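Local coordinates for enoyl-CoA hydratase (Mycobacterium tuberculosis, PDB 5KJP), which probably catalyses the reversible addition of water to the double bond of 2-enoyl-CoA thioesters in fatty acid metabolism, as a trimeric member of the crotonase superfamily, at residues 38-41 with 42-45; 163-166 with 167-171; 215-218 with 219-223; 231-234 with 235-238. All blocks are in the same frame, centred on the assembly; numbering follows the deposited sequence.

Contact 1 (38-41 with 42-45); sequences AVNA and AVSR
A38 and V39 lead into the N-cap of helix 41-56, and A38 already touches its first turn: the carbonyl O of A38 lies against CG2 of V43. The same carbonyl accepts a hydrogen bond from the guanidinium of R32. V39 comes next, packing ahead of the helix start. Its CG1 stands anti to the backbone N (chi1 -179°) and meets CG1 of V43 at 4.0 Å, the two valines crossing at about a right angle, while V39 CG1 also lies 3.8 Å from the backbone N of S44. Backbone bonds from V39 to G75 and D77 tie this approach to the segment that follows strand 62-67.

N40 is the N-cap itself. With chi1 at 59°, its CG sits between the backbone N and the carbonyl carbon, which turns the amide back over the helix start. OD1 then takes the N-H of V43 at 2.9 Å, a fairly straight bond (164° at the hydrogen) arriving tilted from the amide plane. The other end of the amide, ND2, donates to E16, so both sides of the group are fixed. The regular helical bonding begins at N40 O, which accepts from S44 N at 2.9 Å; the hydroxyl of S44 turns to V87 and G95. A41 is the first helical residue: its N donates to E85, and its carbonyl O accepts from the N of R45 at 2.9 Å.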
ATOM      1  N   ALA A  38       2.304 -14.344 -26.892  1.00 20.39           N
ATOM      2  CA  ALA A  38       3.619 -13.853 -26.503  1.00 22.37           C
ATOM      3  C   ALA A  38       3.970 -12.606 -27.304  1.00 20.78           C
ATOM      4  O   ALA A  38       3.620 -12.489 -28.476  1.00 19.51           O
ATOM      5  CB  ALA A  38       4.686 -14.934 -26.702  1.00 18.75           C
ATOM      6  N   VAL A  39       4.661 -11.673 -26.666  1.00 16.79           N
ATOM      7  CA  VAL A  39       4.991 -10.414 -27.316  1.00 18.01           C
ATOM      8  C   VAL A  39       6.261 -10.528 -28.154  1.00 19.86           C
ATOM      9  O   VAL A  39       7.356 -10.707 -27.619  1.00 18.76           O
ATOM     10  CB  VAL A  39       5.159  -9.282 -26.282  1.00 21.11           C
ATOM     11  CG1 VAL A  39       5.493  -7.956 -26.978  1.00 16.97           C
ATOM     12  CG2 VAL A  39       3.894  -9.151 -25.425  1.00 20.00           C
ATOM     13  N   ASN A  40       6.103 -10.440 -29.473  1.00 18.84           N
ATOM     14  CA  ASN A  40       7.243 -10.295 -30.373  1.00 20.77           C
ATOM     15  C   ASN A  40       7.333  -8.847 -30.854  1.00 21.15           C
ATOM     16  O   ASN A  40       6.653  -7.966 -30.309  1.00 18.93           O
ATOM     17  CB  ASN A  40       7.140 -11.260 -31.558  1.00 20.13           C
ATOM     18  CG  ASN A  40       5.874 -11.058 -32.376  1.00 25.26           C
ATOM     19  OD1 ASN A  40       5.077 -10.158 -32.104  1.00 25.35           O
ATOM     20  ND2 ASN A  40       5.687 -11.899 -33.395  1.00 21.44           N
ATOM     21  N   ALA A  41       8.165  -8.598 -31.863  1.00 22.59           N
ATOM     22  CA  ALA A  41       8.326  -7.246 -32.396  1.00 27.14           C
ATOM     23  C   ALA A  41       7.001  -6.699 -32.927  1.00 32.75           C
ATOM     24  O   ALA A  41       6.649  -5.546 -32.661  1.00 25.46           O
ATOM     25  CB  ALA A  41       9.385  -7.224 -33.492  1.00 29.42           C
ATOM     26  N   ALA A  42       6.273  -7.534 -33.670  1.00 21.50           N
ATOM     27  CA  ALA A  42       4.995  -7.130 -34.260  1.00 27.14           C
ATOM     28  C   ALA A  42       3.977  -6.731 -33.187  1.00 26.04           C
ATOM     29  O   ALA A  42       3.301  -5.703 -33.306  1.00 22.95           O
ATOM     30  CB  ALA A  42       4.436  -8.250 -35.131  1.00 22.16           C
ATOM     31  N   VAL A  43       3.872  -7.541 -32.138  1.00 20.57           N
ATOM     32  CA  VAL A  43       2.933  -7.246 -31.061  1.00 17.76           C
ATOM     33  C   VAL A  43       3.362  -6.000 -30.291  1.00 19.70           C
ATOM     34  O   VAL A  43       2.531  -5.162 -29.948  1.00 18.32           O
ATOM     35  CB  VAL A  43       2.791  -8.424 -30.078  1.00 20.63           C
ATOM     36  CG1 VAL A  43       1.975  -8.005 -28.862  1.00 15.82           C
ATOM     37  CG2 VAL A  43       2.133  -9.612 -30.768  1.00 18.65           C
ATOM     38  N   SER A  44       4.659  -5.878 -30.028  1.00 18.62           N
ATOM     39  CA  SER A  44       5.173  -4.710 -29.320  1.00 20.70           C
ATOM     40  C   SER A  44       4.821  -3.424 -30.069  1.00 19.08           C
ATOM     41  O   SER A  44       4.283  -2.480 -29.484  1.00 20.15           O
ATOM     42  CB  SER A  44       6.688  -4.821 -29.133  1.00 21.43           C
ATOM     43  OG  SER A  44       7.175  -3.719 -28.390  1.00 20.97           O
ATOM     44  N   ARG A  45       5.116  -3.398 -31.368  1.00 20.17           N
ATOM     45  CA  ARG A  45       4.781  -2.247 -32.207  1.00 21.55           C
ATOM     46  C   ARG A  45       3.277  -2.016 -32.284  1.00 23.58           C
ATOM     47  O   ARG A  45       2.814  -0.875 -32.230  1.00 19.86           O
ATOM     48  CB  ARG A  45       5.339  -2.425 -33.621  1.00 22.86           C
ATOM     49  CG  ARG A  45       5.047  -1.246 -34.543  1.00 29.03           C
ATOM     50  CD  ARG A  45       5.713   0.028 -34.033  1.00 44.07           C
ATOM     51  NE  ARG A  45       5.249   1.229 -34.726  1.00 55.04           N
ATOM     52  CZ  ARG A  45       5.715   1.651 -35.899  1.00 59.97           C
ATOM     53  NH1 ARG A  45       6.666   0.970 -36.524  1.00 59.77           N
ATOM     54  NH2 ARG A  45       5.228   2.756 -36.448  1.00 64.37           N
TER

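Contact 2 (163-166 with 167-171); sequences AMEL and ALTGD
E165 and T169 meet at the C-terminal end of helix 160-169, where a threonine hydroxyl doubles up on a backbone carbonyl and then starts an ST turn. The carbonyl O of E165 is gripped twice by T169, by its N at 2.9 Å and by its OG1 at 2.7 Å, from opposite faces of the carbonyl plane. Chi1 of 63° tucks OG1 between the backbone N and carbonyl carbon of T169, where it can reach back one turn. The same hydroxyl oxygen accepts from D171 N, one residue past G170, whose positive phi takes the chain out of the helix.

On another side of the helix, the selenium of selenomethionine M164 rests on CD1 of L168 at 3.8 Å. M164 is bent at its second and third torsions, and the two side chains meet at a slant.

Farther out, one water donates to both E165 OE2 and D171 OD2, bridging carboxylate oxygens 4.5 Å apart that would otherwise probably repel each other. The remaining oxygens are taken by the second subunit: E165 OE1 accepts from N185, and D171 OD1 forms a salt bridge with K203, both of that neighbouring chain. This helix end is thus part of the trimer interface. The exit of the chain is joined to L166 by another water, which donates to L166 O at 2.8 Å and to D171 O at 2.6 Å.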
ATOM      1  N   ALA A 163       4.129  -9.149  -2.870  1.00 10.46           N
ATOM      2  CA  ALA A 163       4.850  -8.831  -4.099  1.00 10.32           C
ATOM      3  C   ALA A 163       6.276  -9.400  -4.049  1.00 14.05           C
ATOM      4  O   ALA A 163       6.739 -10.006  -5.012  1.00 11.43           O
ATOM      5  CB  ALA A 163       4.871  -7.325  -4.327  1.00 10.31           C
HETATM    6  N   MSE A 164       6.953  -9.210  -2.917  1.00 13.40           N
HETATM    7  CA  MSE A 164       8.272  -9.806  -2.675  1.00 13.97           C
HETATM    8  C   MSE A 164       8.235 -11.325  -2.849  1.00 15.38           C
HETATM    9  O   MSE A 164       9.080 -11.909  -3.542  1.00 12.90           O
HETATM   10  CB  MSE A 164       8.773  -9.455  -1.264  1.00 11.97           C
HETATM   11  CG  MSE A 164      10.172  -9.990  -0.918  1.00 13.40           C
HETATM   12 SE   MSE A 164      11.598  -9.105  -1.940  0.77 21.80          SE
HETATM   13  CE  MSE A 164      11.612  -7.393  -0.977  1.00 20.70           C
ATOM     14  N   GLU A 165       7.252 -11.965  -2.222  1.00 11.88           N
ATOM     15  CA  GLU A 165       7.131 -13.420  -2.275  1.00 11.72           C
ATOM     16  C   GLU A 165       6.977 -13.905  -3.711  1.00 12.69           C
ATOM     17  O   GLU A 165       7.669 -14.834  -4.151  1.00 12.24           O
ATOM     18  CB  GLU A 165       5.940 -13.894  -1.442  1.00 13.47           C
ATOM     19  CG  GLU A 165       5.637 -15.372  -1.601  1.00 16.04           C
ATOM     20  CD  GLU A 165       4.307 -15.775  -0.978  1.00 23.04           C
ATOM     21  OE1 GLU A 165       3.695 -14.956  -0.253  1.00 17.27           O
ATOM     22  OE2 GLU A 165       3.867 -16.916  -1.228  1.00 25.00           O
ATOM     23  N   LEU A 166       6.076 -13.264  -4.448  1.00 11.04           N
ATOM     24  CA  LEU A 166       5.840 -13.648  -5.834  1.00 12.00           C
ATOM     25  C   LEU A 166       7.088 -13.433  -6.687  1.00 14.25           C
ATOM     26  O   LEU A 166       7.411 -14.249  -7.555  1.00 13.09           O
ATOM     27  CB  LEU A 166       4.657 -12.863  -6.400  1.00 10.78           C
ATOM     28  CG  LEU A 166       3.314 -13.226  -5.763  1.00 13.04           C
ATOM     29  CD1 LEU A 166       2.238 -12.220  -6.177  1.00 13.01           C
ATOM     30  CD2 LEU A 166       2.901 -14.657  -6.135  1.00 14.38           C
ATOM     31  N   ALA A 167       7.800 -12.344  -6.427  1.00 11.06           N
ATOM     32  CA  ALA A 167       8.987 -12.021  -7.207  1.00 13.43           C
ATOM     33  C   ALA A 167      10.147 -12.991  -6.928  1.00 13.84           C
ATOM     34  O   ALA A 167      10.896 -13.355  -7.842  1.00 15.23           O
ATOM     35  CB  ALA A 167       9.416 -10.577  -6.934  1.00 11.43           C
ATOM     36  N   LEU A 168      10.291 -13.420  -5.677  1.00 12.11           N
ATOM     37  CA  LEU A 168      11.415 -14.283  -5.300  1.00 13.65           C
ATOM     38  C   LEU A 168      11.153 -15.758  -5.597  1.00 14.64           C
ATOM     39  O   LEU A 168      12.087 -16.523  -5.842  1.00 13.85           O
ATOM     40  CB  LEU A 168      11.749 -14.116  -3.813  1.00 12.98           C
ATOM     41  CG  LEU A 168      12.215 -12.724  -3.375  1.00 13.03           C
ATOM     42  CD1 LEU A 168      12.687 -12.739  -1.928  1.00 13.47           C
ATOM     43  CD2 LEU A 168      13.307 -12.202  -4.300  1.00 15.96           C
ATOM     44  N   THR A 169       9.886 -16.162  -5.546  1.00 13.26           N
ATOM     45  CA  THR A 169       9.531 -17.557  -5.791  1.00 15.64           C
ATOM     46  C   THR A 169       9.199 -17.824  -7.253  1.00 15.19           C
ATOM     47  O   THR A 169       9.445 -18.922  -7.756  1.00 16.68           O
ATOM     48  CB  THR A 169       8.316 -18.004  -4.958  1.00 12.93           C
ATOM     49  OG1 THR A 169       7.166 -17.236  -5.339  1.00 14.36           O
ATOM     50  CG2 THR A 169       8.584 -17.857  -3.447  1.00 13.39           C
ATOM     51  N   GLY A 170       8.616 -16.829  -7.919  1.00 14.93           N
ATOM     52  CA  GLY A 170       8.104 -17.002  -9.272  1.00 12.91           C
ATOM     53  C   GLY A 170       6.786 -17.763  -9.318  1.00 17.81           C
ATOM     54  O   GLY A 170       6.376 -18.234 -10.383  1.00 16.05           O
ATOM     55  N   ASP A 171       6.124 -17.884  -8.167  1.00 13.50           N
ATOM     56  CA  ASP A 171       4.836 -18.577  -8.066  1.00 18.73           C
ATOM     57  C   ASP A 171       3.743 -17.889  -8.880  1.00 16.75           C
ATOM     58  O   ASP A 171       3.761 -16.673  -9.056  1.00 15.74           O
ATOM     59  CB  ASP A 171       4.354 -18.656  -6.609  1.00 17.31           C
ATOM     60  CG  ASP A 171       5.055 -19.736  -5.796  1.00 27.78           C
ATOM     61  OD1 ASP A 171       5.829 -20.550  -6.360  1.00 22.34           O
ATOM     62  OD2 ASP A 171       4.801 -19.781  -4.572  1.00 26.06           O
TER
HETATM   63  O   HOH W   1       5.376 -18.869  -2.050  1.00 28.34           O
HETATM   64  O   HOH W   2       5.414 -14.670  -9.475  1.00 12.83           O

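Contact 3 (215-218 with 219-223); sequences TKRI and ITESR
The guanidinium of R217 meets the carboxylate of E221 at its edge, CD of E221 lying in the guanidinium plane. The two flat groups are turned 61° against each other, and one direct bond joins them: NE of R217 gives its N-H to OE2 of E221 at 2.8 Å, a salt bridge that reaches that oxygen from above the carboxylate plane. R217 runs extended from CG to NE, and its CG also touches OE2. A water receives a weak bond from NH2 of R217 and donates to OE1 of E221, bridging the second oxygen.

This i to i+4 ion pair lies along helix 209-221, a C-terminal helix of the crotonase fold that packs beside helix 230-242. One turn of it places T220 over K216: T220 N donates to K216 O at 2.9 Å, and CG2 of T220 comes 4.0 Å from CG of K216. With chi1 at 65°, OG1 of T220 lies 3.1 Å from both K216 O and R217 O. K216 itself stretches away to a salt bridge with D125. CG2 of T215 and CD1 of I219 approach to 4.3 Å on a side facing the third subunit, where V140 of that chain packs on T215 and its Y160 on I219.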
ATOM      1  N   THR A 215      -7.789  13.127 -13.363  1.00 12.19           N
ATOM      2  CA  THR A 215      -7.833  12.309 -12.157  1.00 14.23           C
ATOM      3  C   THR A 215      -6.747  11.239 -12.213  1.00 16.00           C
ATOM      4  O   THR A 215      -6.009  11.032 -11.243  1.00 13.18           O
ATOM      5  CB  THR A 215      -9.217  11.664 -11.975  1.00 13.32           C
ATOM      6  OG1 THR A 215     -10.174  12.687 -11.665  1.00 17.23           O
ATOM      7  CG2 THR A 215      -9.194  10.655 -10.835  1.00 13.84           C
ATOM      8  N   LYS A 216      -6.632  10.580 -13.361  1.00 16.02           N
ATOM      9  CA  LYS A 216      -5.590   9.580 -13.543  1.00 16.72           C
ATOM     10  C   LYS A 216      -4.213  10.222 -13.429  1.00 15.95           C
ATOM     11  O   LYS A 216      -3.307   9.674 -12.799  1.00 15.77           O
ATOM     12  CB  LYS A 216      -5.736   8.870 -14.892  1.00 12.50           C
ATOM     13  CG  LYS A 216      -4.525   8.027 -15.252  1.00 16.37           C
ATOM     14  CD  LYS A 216      -4.742   7.177 -16.499  1.00 14.50           C
ATOM     15  CE  LYS A 216      -3.413   6.622 -16.991  1.00 13.83           C
ATOM     16  NZ  LYS A 216      -3.579   5.617 -18.089  1.00 15.78           N
ATOM     17  N   ARG A 217      -4.066  11.391 -14.042  1.00 14.14           N
ATOM     18  CA  ARG A 217      -2.805  12.107 -14.008  1.00 16.83           C
ATOM     19  C   ARG A 217      -2.370  12.425 -12.577  1.00 15.92           C
ATOM     20  O   ARG A 217      -1.203  12.261 -12.224  1.00 16.70           O
ATOM     21  CB  ARG A 217      -2.905  13.394 -14.823  1.00 18.74           C
ATOM     22  CG  ARG A 217      -1.588  14.107 -14.942  1.00 27.67           C
ATOM     23  CD  ARG A 217      -1.649  15.268 -15.916  1.00 25.68           C
ATOM     24  NE  ARG A 217      -0.431  16.066 -15.830  1.00 28.17           N
ATOM     25  CZ  ARG A 217      -0.296  17.281 -16.343  1.00 35.47           C
ATOM     26  NH1 ARG A 217      -1.309  17.846 -16.991  1.00 32.48           N
ATOM     27  NH2 ARG A 217       0.851  17.930 -16.206  1.00 44.29           N
ATOM     28  N   ILE A 218      -3.304  12.875 -11.748  1.00 15.71           N
ATOM     29  CA  ILE A 218      -2.952  13.241 -10.380  1.00 15.71           C
ATOM     30  C   ILE A 218      -2.566  11.990  -9.590  1.00 16.35           C
ATOM     31  O   ILE A 218      -1.556  11.987  -8.892  1.00 18.72           O
ATOM     32  CB  ILE A 218      -4.105  14.000  -9.680  1.00 18.16           C
ATOM     33  CG1 ILE A 218      -4.248  15.400 -10.286  1.00 16.95           C
ATOM     34  CG2 ILE A 218      -3.857  14.111  -8.174  1.00 18.66           C
ATOM     35  CD1 ILE A 218      -5.614  16.021 -10.078  1.00 18.99           C
ATOM     36  N   ILE A 219      -3.337  10.917  -9.721  1.00 13.65           N
ATOM     37  CA  ILE A 219      -3.008   9.691  -8.990  1.00 16.88           C
ATOM     38  C   ILE A 219      -1.638   9.128  -9.410  1.00 19.81           C
ATOM     39  O   ILE A 219      -0.827   8.756  -8.556  1.00 17.16           O
ATOM     40  CB  ILE A 219      -4.096   8.620  -9.165  1.00 15.90           C
ATOM     41  CG1 ILE A 219      -5.379   9.066  -8.443  1.00 17.05           C
ATOM     42  CG2 ILE A 219      -3.615   7.270  -8.628  1.00 17.55           C
ATOM     43  CD1 ILE A 219      -6.563   8.131  -8.632  1.00 15.59           C
ATOM     44  N   THR A 220      -1.363   9.104 -10.713  1.00 16.79           N
ATOM     45  CA  THR A 220      -0.084   8.577 -11.197  1.00 17.20           C
ATOM     46  C   THR A 220       1.092   9.499 -10.850  1.00 21.08           C
ATOM     47  O   THR A 220       2.125   9.036 -10.379  1.00 21.28           O
ATOM     48  CB  THR A 220      -0.094   8.329 -12.737  1.00 19.82           C
ATOM     49  OG1 THR A 220      -0.246   9.569 -13.437  1.00 29.86           O
ATOM     50  CG2 THR A 220      -1.223   7.377 -13.138  1.00 17.85           C
ATOM     51  N   GLU A 221       0.942  10.800 -11.067  1.00 20.18           N
ATOM     52  CA  GLU A 221       2.058  11.718 -10.846  1.00 21.12           C
ATOM     53  C   GLU A 221       2.331  12.007  -9.370  1.00 22.49           C
ATOM     54  O   GLU A 221       3.460  12.330  -9.002  1.00 20.03           O
ATOM     55  CB  GLU A 221       1.819  13.032 -11.595  1.00 23.02           C
ATOM     56  CG  GLU A 221       1.778  12.858 -13.105  1.00 27.99           C
ATOM     57  CD  GLU A 221       1.719  14.177 -13.857  1.00 33.11           C
ATOM     58  OE1 GLU A 221       1.879  15.238 -13.222  1.00 34.57           O
ATOM     59  OE2 GLU A 221       1.526  14.146 -15.089  1.00 33.07           O
ATOM     60  N   SER A 222       1.316  11.875  -8.519  1.00 20.80           N
ATOM     61  CA  SER A 222       1.486  12.185  -7.101  1.00 27.29           C
ATOM     62  C   SER A 222       2.479  11.241  -6.431  1.00 29.81           C
ATOM     63  O   SER A 222       3.001  11.550  -5.360  1.00 28.93           O
ATOM     64  CB  SER A 222       0.147  12.137  -6.367  1.00 26.59           C
ATOM     65  OG  SER A 222      -0.378  10.825  -6.349  1.00 25.67           O
ATOM     66  N   ARG A 223       2.743  10.101  -7.067  1.00 27.00           N
ATOM     67  CA  ARG A 223       3.746   9.161  -6.569  1.00 29.46           C
ATOM     68  C   ARG A 223       5.106   9.834  -6.432  1.00 34.61           C
ATOM     69  O   ARG A 223       5.916   9.451  -5.590  1.00 39.48           O
ATOM     70  CB  ARG A 223       3.890   7.953  -7.493  1.00 34.47           C
ATOM     71  CG  ARG A 223       2.611   7.233  -7.884  1.00 46.10           C
ATOM     72  CD  ARG A 223       2.980   6.057  -8.787  1.00 60.48           C
ATOM     73  NE  ARG A 223       1.924   5.673  -9.719  1.00 67.03           N
ATOM     74  CZ  ARG A 223       1.983   4.603 -10.506  1.00 73.20           C
ATOM     75  NH1 ARG A 223       3.045   3.809 -10.472  1.00 77.17           N
ATOM     76  NH2 ARG A 223       0.981   4.323 -11.330  1.00 76.69           N
TER
HETATM   77  O   HOH W   3       2.382  17.946 -13.759  1.00 49.88           O

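Contact 4 (231-234 with 235-238); sequences FAEQ and MKIL
E233 and K236 form an i to i+3 salt bridge, on the outer side of a helical turn whose other side, carried by Q234 and L238, is buried. The turn belongs to helix 230-242, near the C-terminal end of the crotonase fold. The acid and the amine run side by side in the same direction. E233 bends at chi2 (-76°), which swings its carboxylate toward K236, while the lysine stays extended. NZ of K236 donates to OE1 of E233 at 3.1 Å, approaching from well above the carboxylate plane rather than within it. Nearer the backbone, CG of K236 lies 3.6 Å from A232 O.

On the buried side Q234 is fully stretched, and the slanting contact is made by its methylene: CG of Q234 to CG of L238 is 3.9 Å, with NE2 of Q234 touching CD1 of L238 at the same distance. Between them the backbone is doubly tied, since Q234 O accepts from L238 N at 2.9 Å in the carbonyl plane and also from I237 N at 2.9 Å, well above that plane. The second bond is the more bent of the two, with 131° at the hydrogen.

Around this turn, W225 leans on E233, Q234 and I237. I237 reaches A214, R217 and I218 of helix 209-221, while V145 of the third subunit packs on L238 and G147 of that chain on Q234.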
ATOM      1  N   PHE A 231      -0.330  19.327  -2.856  1.00 23.74           N
ATOM      2  CA  PHE A 231      -1.521  20.120  -3.140  1.00 24.28           C
ATOM      3  C   PHE A 231      -1.264  21.212  -4.184  1.00 25.78           C
ATOM      4  O   PHE A 231      -2.121  21.476  -5.031  1.00 23.92           O
ATOM      5  CB  PHE A 231      -2.084  20.728  -1.852  1.00 22.65           C
ATOM      6  CG  PHE A 231      -3.056  19.825  -1.134  1.00 22.03           C
ATOM      7  CD1 PHE A 231      -4.368  19.711  -1.574  1.00 19.81           C
ATOM      8  CD2 PHE A 231      -2.655  19.082  -0.033  1.00 26.27           C
ATOM      9  CE1 PHE A 231      -5.269  18.876  -0.922  1.00 19.04           C
ATOM     10  CE2 PHE A 231      -3.550  18.247   0.625  1.00 28.15           C
ATOM     11  CZ  PHE A 231      -4.858  18.142   0.178  1.00 20.70           C
ATOM     12  N   ALA A 232      -0.087  21.834  -4.138  1.00 23.68           N
ATOM     13  CA  ALA A 232       0.264  22.861  -5.125  1.00 23.46           C
ATOM     14  C   ALA A 232       0.479  22.248  -6.516  1.00 24.59           C
ATOM     15  O   ALA A 232       0.055  22.811  -7.525  1.00 26.69           O
ATOM     16  CB  ALA A 232       1.502  23.628  -4.677  1.00 25.01           C
ATOM     17  N   GLU A 233       1.132  21.092  -6.563  1.00 24.05           N
ATOM     18  CA  GLU A 233       1.302  20.359  -7.815  1.00 28.43           C
ATOM     19  C   GLU A 233      -0.047  19.933  -8.391  1.00 28.06           C
ATOM     20  O   GLU A 233      -0.277  20.014  -9.600  1.00 24.62           O
ATOM     21  CB  GLU A 233       2.190  19.130  -7.601  1.00 27.99           C
ATOM     22  CG  GLU A 233       3.620  19.444  -7.181  1.00 31.51           C
ATOM     23  CD  GLU A 233       4.484  19.942  -8.328  1.00 45.34           C
ATOM     24  OE1 GLU A 233       3.936  20.314  -9.388  1.00 41.56           O
ATOM     25  OE2 GLU A 233       5.723  19.955  -8.167  1.00 59.81           O
ATOM     26  N   GLN A 234      -0.937  19.485  -7.512  1.00 22.51           N
ATOM     27  CA  GLN A 234      -2.275  19.074  -7.914  1.00 24.51           C
ATOM     28  C   GLN A 234      -3.087  20.228  -8.506  1.00 25.67           C
ATOM     29  O   GLN A 234      -3.799  20.055  -9.497  1.00 22.29           O
ATOM     30  CB  GLN A 234      -3.023  18.474  -6.717  1.00 19.48           C
ATOM     31  CG  GLN A 234      -4.440  18.050  -7.043  1.00 20.39           C
ATOM     32  CD  GLN A 234      -5.169  17.486  -5.841  1.00 22.19           C
ATOM     33  OE1 GLN A 234      -5.446  16.290  -5.784  1.00 20.45           O
ATOM     34  NE2 GLN A 234      -5.486  18.347  -4.876  1.00 19.64           N
HETATM   35  N   MSE A 235      -2.969  21.401  -7.885  1.00 24.01           N
HETATM   36  CA  MSE A 235      -3.710  22.593  -8.290  1.00 21.41           C
HETATM   37  C   MSE A 235      -3.502  22.943  -9.765  1.00 22.50           C
HETATM   38  O   MSE A 235      -4.436  23.354 -10.452  1.00 24.89           O
HETATM   39  CB  MSE A 235      -3.305  23.783  -7.411  1.00 21.96           C
HETATM   40  CG  MSE A 235      -4.098  25.056  -7.666  1.00 30.74           C
HETATM   41 SE   MSE A 235      -6.020  24.804  -7.459  0.57 35.02          SE
HETATM   42  CE  MSE A 235      -6.110  24.758  -5.515  1.00 40.15           C
ATOM     43  N   LYS A 236      -2.271  22.777 -10.243  1.00 27.27           N
ATOM     44  CA  LYS A 236      -1.933  23.086 -11.634  1.00 27.59           C
ATOM     45  C   LYS A 236      -2.730  22.219 -12.601  1.00 22.69           C
ATOM     46  O   LYS A 236      -3.065  22.639 -13.708  1.00 22.57           O
ATOM     47  CB  LYS A 236      -0.440  22.887 -11.883  1.00 25.97           C
ATOM     48  CG  LYS A 236       0.470  23.675 -10.953  1.00 35.79           C
ATOM     49  CD  LYS A 236       1.902  23.169 -11.067  1.00 46.33           C
ATOM     50  CE  LYS A 236       2.860  23.996 -10.226  1.00 54.78           C
ATOM     51  NZ  LYS A 236       4.167  23.300 -10.045  1.00 62.95           N
ATOM     52  N   ILE A 237      -3.017  20.997 -12.179  1.00 21.68           N
ATOM     53  CA  ILE A 237      -3.795  20.080 -12.998  1.00 19.43           C
ATOM     54  C   ILE A 237      -5.291  20.368 -12.827  1.00 25.73           C
ATOM     55  O   ILE A 237      -6.074  20.215 -13.769  1.00 26.32           O
ATOM     56  CB  ILE A 237      -3.465  18.618 -12.638  1.00 22.41           C
ATOM     57  CG1 ILE A 237      -1.979  18.339 -12.895  1.00 23.91           C
ATOM     58  CG2 ILE A 237      -4.334  17.646 -13.428  1.00 20.54           C
ATOM     59  CD1 ILE A 237      -1.503  17.011 -12.341  1.00 23.46           C
ATOM     60  N   LEU A 238      -5.677  20.825 -11.636  1.00 19.08           N
ATOM     61  CA  LEU A 238      -7.087  21.081 -11.327  1.00 22.67           C
ATOM     62  C   LEU A 238      -7.689  22.246 -12.105  1.00 23.94           C
ATOM     63  O   LEU A 238      -8.827  22.165 -12.569  1.00 24.48           O
ATOM     64  CB  LEU A 238      -7.271  21.354  -9.830  1.00 25.52           C
ATOM     65  CG  LEU A 238      -7.093  20.203  -8.841  1.00 30.56           C
ATOM     66  CD1 LEU A 238      -7.377  20.687  -7.429  1.00 33.11           C
ATOM     67  CD2 LEU A 238      -8.017  19.061  -9.203  1.00 28.70           C
TER

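Contacts 3 and 4 are the only pair that touch. Their centres lie 10 Å apart on consecutive helices, 209-221 and 230-242: CD1 of I237 packs on CG1 of I218 at 3.8 Å and beside the R217–E221 ion pair, and both contacts face the third subunit. Contact 2 sits on a separate helix, its nearest atoms about 13 Å from those of contact 3, and meets the second subunit, where I219 and T215 of that chain pack on M164 and A167. Contact 2 of one subunit is thus packed against contact 3 of the next, the two sides of one subunit boundary. Contact 1, across the chain's centre from contacts 3 and 4, touches no other subunit; its centre is 37 Å from that of contact 4.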